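Local coordinates for Slr0280 protein (Synechocystis sp., PDB 5H3K) that is of unknown function but contains a phosphodiester glycosidase (NAGPA-family) domain and so may act on phosphodiester-linked sugars, at residues A[542-547]-A[582-587]; A[280-285]-A[297-302]; A[421-426]-A[444-449]. All coordinates share one frame; numbering follows the deposited sequence.

Contact 1: A[542-547]-A[582-587]; sequences IILVAS and TSLALG
Strand 542-547 and the segment 582-587, which enters the short strand 584-586, run 130° apart where they touch, measured from Leu544 to Ser547 against Thr582 to Leu584. Their backbones keep well apart: the nearest pair of CA atoms, Ala546 and Thr582, is 6.5 Å apart, so the contact is made by side chains. Ala546 lies at its centre, its CB meeting the CG2 methyl of Thr582 at 3.7 Å. That methyl stands anti to the backbone N of Thr582, while OG1 is turned beside the N (chi1 -69°) and hydrogen-bonds Ser532 OG. This is face-to-face packing of two sheets, and both segments belong to the phosphodiester glycosidase family region: strand 542-547 lies in the antiparallel sheet that also holds strands 291-300 and 531-536, and strand 584-586 pairs with 336-339 in a second sheet. Leu584, with CG anti to its own N (chi1 172°), lies along the interface. Its CB approaches Ala546 CB at 4.2 Å, CD1 comes equally near Leu544 CB, and CD2 faces the Leu544 carbonyl oxygen. Ile338 touches both leucines. The backbone N of Leu584 is hydrogen-bonded to Asp592 OD1, and Arg593 NH1 donates to the carbonyl oxygen of Thr582.

Contact 2: A[280-285]-A[297-302]; sequences TWQQRF and TVTINP
Three threonines, Thr297, Thr280 and Thr299, have the most surface buried where strands 279-288 and 291-300 pair as a hairpin. Thr297, foremost among them, sits opposite Gln282 in an antiparallel hydrogen-bonded pair. Two nearly straight bonds join them, Gln282 N to Thr297 O and Thr297 N to Gln282 O, each 3.0 Å; the first donor lies 25° above the carbonyl plane. Thr280 and Thr299 form the next such pair, with Thr280 N to Thr299 O at 2.9 Å and Thr299 N to Thr280 O at 2.8 Å, both in the carbonyl plane. Thr297 OG1 occupies the crowded position between its backbone N and carbonyl carbon (chi1 60°), which turns it toward Gln282 CB and Arg284. Arg284 NH1 donates to this hydroxyl at 2.9 Å, near the guanidinium plane. The arginine chain bends at chi3 (-78°) to cross the threonine at about a right angle, and Gln282 NE2 lies over the centre of one guanidinium face. One water accepts from Arg284 NE and donates to the same hydroxyl. An alanine here would remove both donors, and the hydroxyl's orientation and the water's site would probably be less well fixed. A second water accepts from the hydroxyls of Thr297 and Thr299 and donates to Thr280 O and Gln282 OE1. On the other face, Trp281 and Val298 form a non-hydrogen-bonded pair. Strand 271-276 flanks 279-288 on its outer side, and strand 542-547 pairs with 291-300, Ile543 touching both Thr297 and Thr299.

Contact 3: A[421-426]-A[444-449]; sequences PSYIPL and YPLPKA
Two loop segments leaving strands of a beta-rich part of the fold meet here: segment 421-426 leaves the short strand 422-423, and segment 444-449 runs off the end of strand 439-446, the second arm of the hairpin it forms with 430-436. The touching parts, Tyr423 to Leu426 and Leu446 to Ala449, are directed 55° apart. The tight part is apolar and is carried by Pro425 and Leu446, whose CG stands anti to its carbonyl carbon (chi1 -61°). Leu446 CB packs against Pro425 CG at 4.0 Å, the two side chains crossing at about a right angle, and Leu446 CD1 comes equally near Tyr423 CE2, in the plane of the ring and at its edge. Val432 and Met454 also touch this leucine. Tyr423 stacks on the ring of Tyr415, and its hydroxyl is hydrogen-bonded to Glu430 OE2 and Arg466 NH2; within its own segment Tyr423 OH also accepts a long bond, 3.3 Å, from Leu426 N. Toward solvent side chains give way to backbone. The exposed Lys448 and Ala449 both turn their CB atoms away from 421-426, and the carbonyl oxygen of Lys448 lies against Pro425 CG at 3.8 Å. Asp428 OD2 takes the N-H of Ala449. At this edge two acceptors face each other without a bond: Pro425 O lies 2.8 Å from Ala449 O.

How the contacts relate
Contacts 1 and 2 adjoin, their centres about 8 Å apart, and share one antiparallel sheet in which strands 291-300 and 542-547 are neighbours. Probable hydrogen bonds from Leu544 N to Val298 O and from Ile300 N to Ile542 O link them, and Leu586 of contact 1 packs on the Trp281 ring of contact 2. Contact 1 is wholly buried and apolar, joining this sheet to another; contact 2 lies within the sheet, partly buried, with backbone bonds and a hydrated polar face. Contact 3 is remote, its centre about 37 Å from that of contact 1, and combines an apolar patch with an exposed end of backbone atoms.

Contact 1: A[542-547]-A[582-587]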
# COMPACT_ATOMS: atom_id res chain seq x y z
N ILE A 542 -12.18 -7.53 6.95
CA ILE A 542 -11.11 -7.63 5.97
C ILE A 542 -9.77 -7.38 6.65
O ILE A 542 -9.64 -6.44 7.43
CB ILE A 542 -11.32 -6.60 4.85
CG1 ILE A 542 -12.59 -6.96 4.06
CG2 ILE A 542 -10.07 -6.51 3.94
CD1 ILE A 542 -13.08 -5.86 3.14
N ILE A 543 -8.79 -8.22 6.36
CA ILE A 543 -7.45 -8.02 6.90
C ILE A 543 -6.48 -7.74 5.76
O ILE A 543 -6.41 -8.49 4.80
CB ILE A 543 -6.95 -9.24 7.71
CG1 ILE A 543 -8.05 -9.72 8.66
CG2 ILE A 543 -5.70 -8.89 8.50
CD1 ILE A 543 -7.80 -11.12 9.19
N LEU A 544 -5.77 -6.62 5.86
CA LEU A 544 -4.67 -6.33 4.94
C LEU A 544 -3.40 -6.72 5.68
O LEU A 544 -3.19 -6.33 6.84
CB LEU A 544 -4.65 -4.85 4.58
CG LEU A 544 -5.96 -4.24 4.07
CD1 LEU A 544 -5.74 -2.78 3.69
CD2 LEU A 544 -6.51 -5.01 2.88
N VAL A 545 -2.53 -7.50 5.02
CA VAL A 545 -1.38 -8.12 5.69
C VAL A 545 -0.07 -7.88 4.94
O VAL A 545 -0.00 -8.10 3.73
CB VAL A 545 -1.59 -9.65 5.76
CG1 VAL A 545 -0.43 -10.32 6.52
CG2 VAL A 545 -2.93 -9.99 6.40
N ALA A 546 0.96 -7.44 5.66
CA ALA A 546 2.31 -7.30 5.10
C ALA A 546 3.30 -8.03 6.01
O ALA A 546 3.35 -7.76 7.21
CB ALA A 546 2.70 -5.81 4.99
N SER A 547 4.08 -8.93 5.43
CA SER A 547 5.11 -9.66 6.16
C SER A 547 6.46 -9.49 5.49
O SER A 547 6.55 -9.37 4.27
CB SER A 547 4.77 -11.15 6.28
OG SER A 547 4.84 -11.78 5.01
N THR A 582 5.72 -4.96 -1.68
CA THR A 582 4.95 -5.01 -0.43
C THR A 582 5.05 -3.68 0.32
O THR A 582 6.13 -3.21 0.61
CB THR A 582 5.38 -6.17 0.49
OG1 THR A 582 5.01 -7.41 -0.12
CG2 THR A 582 4.69 -6.06 1.85
N SER A 583 3.89 -3.08 0.62
CA SER A 583 3.84 -1.82 1.35
C SER A 583 2.41 -1.57 1.83
O SER A 583 1.44 -1.80 1.10
CB SER A 583 4.36 -0.68 0.47
OG SER A 583 4.00 -0.89 -0.89
N LEU A 584 2.29 -1.13 3.07
CA LEU A 584 0.99 -0.96 3.73
C LEU A 584 0.99 0.41 4.37
O LEU A 584 1.82 0.68 5.25
CB LEU A 584 0.81 -2.06 4.78
CG LEU A 584 -0.37 -2.01 5.75
CD1 LEU A 584 -1.66 -1.91 4.96
CD2 LEU A 584 -0.37 -3.27 6.62
N ALA A 585 0.07 1.29 3.94
CA ALA A 585 0.05 2.68 4.41
C ALA A 585 -1.18 2.94 5.27
O ALA A 585 -2.28 2.49 4.94
CB ALA A 585 0.11 3.68 3.24
N LEU A 586 -0.99 3.68 6.36
CA LEU A 586 -2.10 4.06 7.23
C LEU A 586 -1.95 5.54 7.54
O LEU A 586 -0.90 5.98 8.01
CB LEU A 586 -2.08 3.22 8.52
CG LEU A 586 -3.18 3.56 9.54
CD1 LEU A 586 -4.55 3.17 9.01
CD2 LEU A 586 -2.90 2.90 10.91
N GLY A 587 -3.01 6.31 7.28
CA GLY A 587 -2.93 7.75 7.41
C GLY A 587 -1.81 8.34 6.56
O GLY A 587 -1.15 9.30 6.96

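Contact 2: A[280-285]-A[297-302]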
# COMPACT_ATOMS: atom_id res chain seq x y z
N THR A 280 -8.59 -1.34 12.92
CA THR A 280 -7.59 -1.66 13.94
C THR A 280 -6.24 -2.03 13.32
O THR A 280 -6.17 -2.87 12.41
CB THR A 280 -8.07 -2.82 14.81
OG1 THR A 280 -9.33 -2.45 15.40
CG2 THR A 280 -7.07 -3.13 15.92
N TRP A 281 -5.17 -1.40 13.82
CA TRP A 281 -3.81 -1.62 13.33
C TRP A 281 -3.05 -2.49 14.35
O TRP A 281 -3.07 -2.21 15.54
CB TRP A 281 -3.15 -0.24 13.11
CG TRP A 281 -1.64 -0.14 13.19
CD1 TRP A 281 -0.71 -1.08 12.86
CD2 TRP A 281 -0.90 1.01 13.64
NE1 TRP A 281 0.56 -0.59 13.06
CE2 TRP A 281 0.47 0.68 13.55
CE3 TRP A 281 -1.28 2.27 14.09
CZ2 TRP A 281 1.47 1.59 13.91
CZ3 TRP A 281 -0.28 3.17 14.45
CH2 TRP A 281 1.07 2.83 14.35
N GLN A 282 -2.41 -3.57 13.89
CA GLN A 282 -1.63 -4.41 14.80
C GLN A 282 -0.27 -4.72 14.25
O GLN A 282 -0.10 -4.88 13.03
CB GLN A 282 -2.36 -5.73 15.11
CG GLN A 282 -3.68 -5.53 15.83
CD GLN A 282 -4.55 -6.77 15.81
OE1 GLN A 282 -5.51 -6.87 15.03
NE2 GLN A 282 -4.23 -7.71 16.68
N GLN A 283 0.71 -4.79 15.15
CA GLN A 283 2.03 -5.32 14.83
C GLN A 283 2.21 -6.55 15.73
O GLN A 283 2.02 -6.45 16.95
CB GLN A 283 3.12 -4.28 15.08
CG GLN A 283 4.52 -4.75 14.74
CD GLN A 283 4.69 -5.06 13.26
OE1 GLN A 283 4.15 -4.33 12.40
NE2 GLN A 283 5.41 -6.14 12.94
N ARG A 284 2.54 -7.69 15.14
CA ARG A 284 2.56 -8.97 15.84
C ARG A 284 3.71 -9.83 15.37
O ARG A 284 4.26 -9.60 14.28
CB ARG A 284 1.27 -9.75 15.55
CG ARG A 284 0.06 -9.37 16.37
CD ARG A 284 -1.16 -10.16 15.93
NE ARG A 284 -1.75 -9.62 14.71
CZ ARG A 284 -2.93 -9.99 14.23
NH1 ARG A 284 -3.41 -9.44 13.11
NH2 ARG A 284 -3.63 -10.91 14.87
N PHE A 285 4.08 -10.82 16.18
CA PHE A 285 4.95 -11.90 15.72
C PHE A 285 4.10 -13.14 15.49
O PHE A 285 3.34 -13.54 16.38
CB PHE A 285 6.04 -12.21 16.75
CG PHE A 285 7.06 -11.11 16.92
CD1 PHE A 285 8.16 -11.03 16.07
CD2 PHE A 285 6.92 -10.16 17.92
CE1 PHE A 285 9.10 -10.02 16.22
CE2 PHE A 285 7.85 -9.14 18.08
CZ PHE A 285 8.95 -9.07 17.22
N THR A 297 -0.62 -5.76 10.25
CA THR A 297 -1.98 -5.89 9.72
C THR A 297 -2.81 -4.65 9.98
O THR A 297 -2.60 -3.93 10.96
CB THR A 297 -2.72 -7.10 10.32
OG1 THR A 297 -2.83 -6.95 11.74
CG2 THR A 297 -2.01 -8.41 10.00
N VAL A 298 -3.77 -4.43 9.10
CA VAL A 298 -4.84 -3.48 9.39
C VAL A 298 -6.12 -4.23 9.14
O VAL A 298 -6.31 -4.82 8.07
CB VAL A 298 -4.77 -2.23 8.54
CG1 VAL A 298 -5.95 -1.33 8.86
CG2 VAL A 298 -3.45 -1.49 8.79
N THR A 299 -6.99 -4.23 10.14
CA THR A 299 -8.24 -4.98 10.05
C THR A 299 -9.39 -4.00 9.95
O THR A 299 -9.48 -3.04 10.72
CB THR A 299 -8.42 -5.93 11.26
OG1 THR A 299 -7.36 -6.90 11.28
CG2 THR A 299 -9.76 -6.66 11.16
N ILE A 300 -10.26 -4.23 8.98
CA ILE A 300 -11.30 -3.26 8.65
C ILE A 300 -12.64 -3.97 8.65
O ILE A 300 -12.80 -5.00 8.01
CB ILE A 300 -11.08 -2.67 7.24
CG1 ILE A 300 -9.74 -1.91 7.14
CG2 ILE A 300 -12.23 -1.76 6.85
CD1 ILE A 300 -8.69 -2.65 6.31
N ASN A 301 -13.61 -3.41 9.39
CA ASN A 301 -14.98 -3.89 9.33
C ASN A 301 -15.70 -3.18 8.19
O ASN A 301 -16.06 -2.02 8.33
CB ASN A 301 -15.70 -3.63 10.66
CG ASN A 301 -17.15 -4.13 10.65
OD1 ASN A 301 -17.68 -4.52 9.60
ND2 ASN A 301 -17.79 -4.09 11.81
N PRO A 302 -15.93 -3.89 7.07
CA PRO A 302 -16.46 -3.26 5.85
C PRO A 302 -17.95 -2.94 6.00
O PRO A 302 -18.56 -2.38 5.09
CB PRO A 302 -16.23 -4.33 4.78
CG PRO A 302 -16.38 -5.62 5.53
CD PRO A 302 -15.84 -5.36 6.93
O HOH W 1 -5.13 -5.72 12.53
O HOH W 2 -0.31 -7.99 12.94

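Contact 3: A[421-426]-A[444-449]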
# COMPACT_ATOMS: atom_id res chain seq x y z
N PRO A 421 -5.86 7.36 -23.28
CA PRO A 421 -6.18 8.02 -24.55
C PRO A 421 -5.62 7.29 -25.77
O PRO A 421 -6.14 7.49 -26.86
CB PRO A 421 -5.51 9.39 -24.40
CG PRO A 421 -5.45 9.62 -22.92
CD PRO A 421 -5.14 8.25 -22.36
N SER A 422 -4.59 6.47 -25.59
CA SER A 422 -3.98 5.81 -26.75
C SER A 422 -3.54 4.37 -26.50
O SER A 422 -3.45 3.92 -25.36
CB SER A 422 -2.80 6.63 -27.28
OG SER A 422 -1.62 6.35 -26.56
N TYR A 423 -3.29 3.65 -27.59
CA TYR A 423 -2.73 2.31 -27.52
C TYR A 423 -1.46 2.22 -28.36
O TYR A 423 -1.43 2.70 -29.49
CB TYR A 423 -3.76 1.27 -27.97
CG TYR A 423 -3.16 -0.11 -28.13
CD1 TYR A 423 -2.84 -0.88 -27.02
CD2 TYR A 423 -2.92 -0.65 -29.39
CE1 TYR A 423 -2.28 -2.14 -27.16
CE2 TYR A 423 -2.37 -1.91 -29.54
CZ TYR A 423 -2.05 -2.66 -28.43
OH TYR A 423 -1.50 -3.91 -28.58
N ILE A 424 -0.42 1.61 -27.80
CA ILE A 424 0.81 1.34 -28.54
C ILE A 424 0.95 -0.17 -28.63
O ILE A 424 0.84 -0.86 -27.61
CB ILE A 424 2.04 1.90 -27.79
CG1 ILE A 424 1.93 3.41 -27.65
CG2 ILE A 424 3.32 1.51 -28.50
CD1 ILE A 424 3.00 4.03 -26.77
N PRO A 425 1.18 -0.71 -29.85
CA PRO A 425 1.15 -2.17 -30.00
C PRO A 425 2.17 -2.87 -29.10
O PRO A 425 3.29 -2.38 -28.95
CB PRO A 425 1.48 -2.40 -31.48
CG PRO A 425 1.96 -1.10 -32.01
CD PRO A 425 1.39 -0.02 -31.14
N LEU A 426 1.76 -3.98 -28.49
CA LEU A 426 2.61 -4.69 -27.54
C LEU A 426 3.26 -5.90 -28.18
O LEU A 426 4.12 -6.54 -27.58
CB LEU A 426 1.80 -5.12 -26.32
CG LEU A 426 1.22 -4.03 -25.42
CD1 LEU A 426 0.28 -4.64 -24.38
CD2 LEU A 426 2.35 -3.27 -24.73
N TYR A 444 -6.54 -1.13 -39.39
CA TYR A 444 -5.15 -0.88 -39.75
C TYR A 444 -4.25 -2.00 -39.25
O TYR A 444 -4.52 -2.60 -38.21
CB TYR A 444 -4.62 0.40 -39.11
CG TYR A 444 -5.43 1.64 -39.34
CD1 TYR A 444 -5.43 2.29 -40.57
CD2 TYR A 444 -6.17 2.20 -38.30
CE1 TYR A 444 -6.17 3.44 -40.77
CE2 TYR A 444 -6.91 3.36 -38.49
CZ TYR A 444 -6.91 3.97 -39.72
OH TYR A 444 -7.64 5.12 -39.90
N PRO A 445 -3.15 -2.26 -39.98
CA PRO A 445 -2.11 -3.14 -39.44
C PRO A 445 -1.24 -2.35 -38.48
O PRO A 445 -1.03 -1.15 -38.68
CB PRO A 445 -1.31 -3.52 -40.68
CG PRO A 445 -1.42 -2.30 -41.57
CD PRO A 445 -2.82 -1.77 -41.34
N LEU A 446 -0.77 -2.99 -37.41
CA LEU A 446 0.22 -2.40 -36.52
C LEU A 446 1.39 -3.37 -36.53
O LEU A 446 1.43 -4.31 -35.73
CB LEU A 446 -0.34 -2.26 -35.10
CG LEU A 446 -1.56 -1.38 -34.92
CD1 LEU A 446 -2.09 -1.48 -33.48
CD2 LEU A 446 -1.23 0.06 -35.29
N PRO A 447 2.35 -3.15 -37.45
CA PRO A 447 3.33 -4.20 -37.74
C PRO A 447 4.38 -4.36 -36.64
O PRO A 447 4.88 -5.46 -36.45
CB PRO A 447 4.00 -3.70 -39.02
CG PRO A 447 3.92 -2.21 -38.90
CD PRO A 447 2.61 -1.92 -38.23
N LYS A 448 4.71 -3.28 -35.94
CA LYS A 448 5.89 -3.33 -35.10
C LYS A 448 5.77 -2.83 -33.68
O LYS A 448 5.38 -1.70 -33.45
CB LYS A 448 7.05 -2.59 -35.78
CG LYS A 448 7.81 -3.45 -36.76
CD LYS A 448 8.30 -2.65 -37.94
CE LYS A 448 9.12 -3.54 -38.86
NZ LYS A 448 8.44 -4.86 -39.08
N ALA A 449 6.08 -3.74 -32.76
CA ALA A 449 6.73 -3.42 -31.48
C ALA A 449 5.91 -3.02 -30.25
O ALA A 449 5.64 -3.91 -29.44
CB ALA A 449 8.02 -2.57 -31.69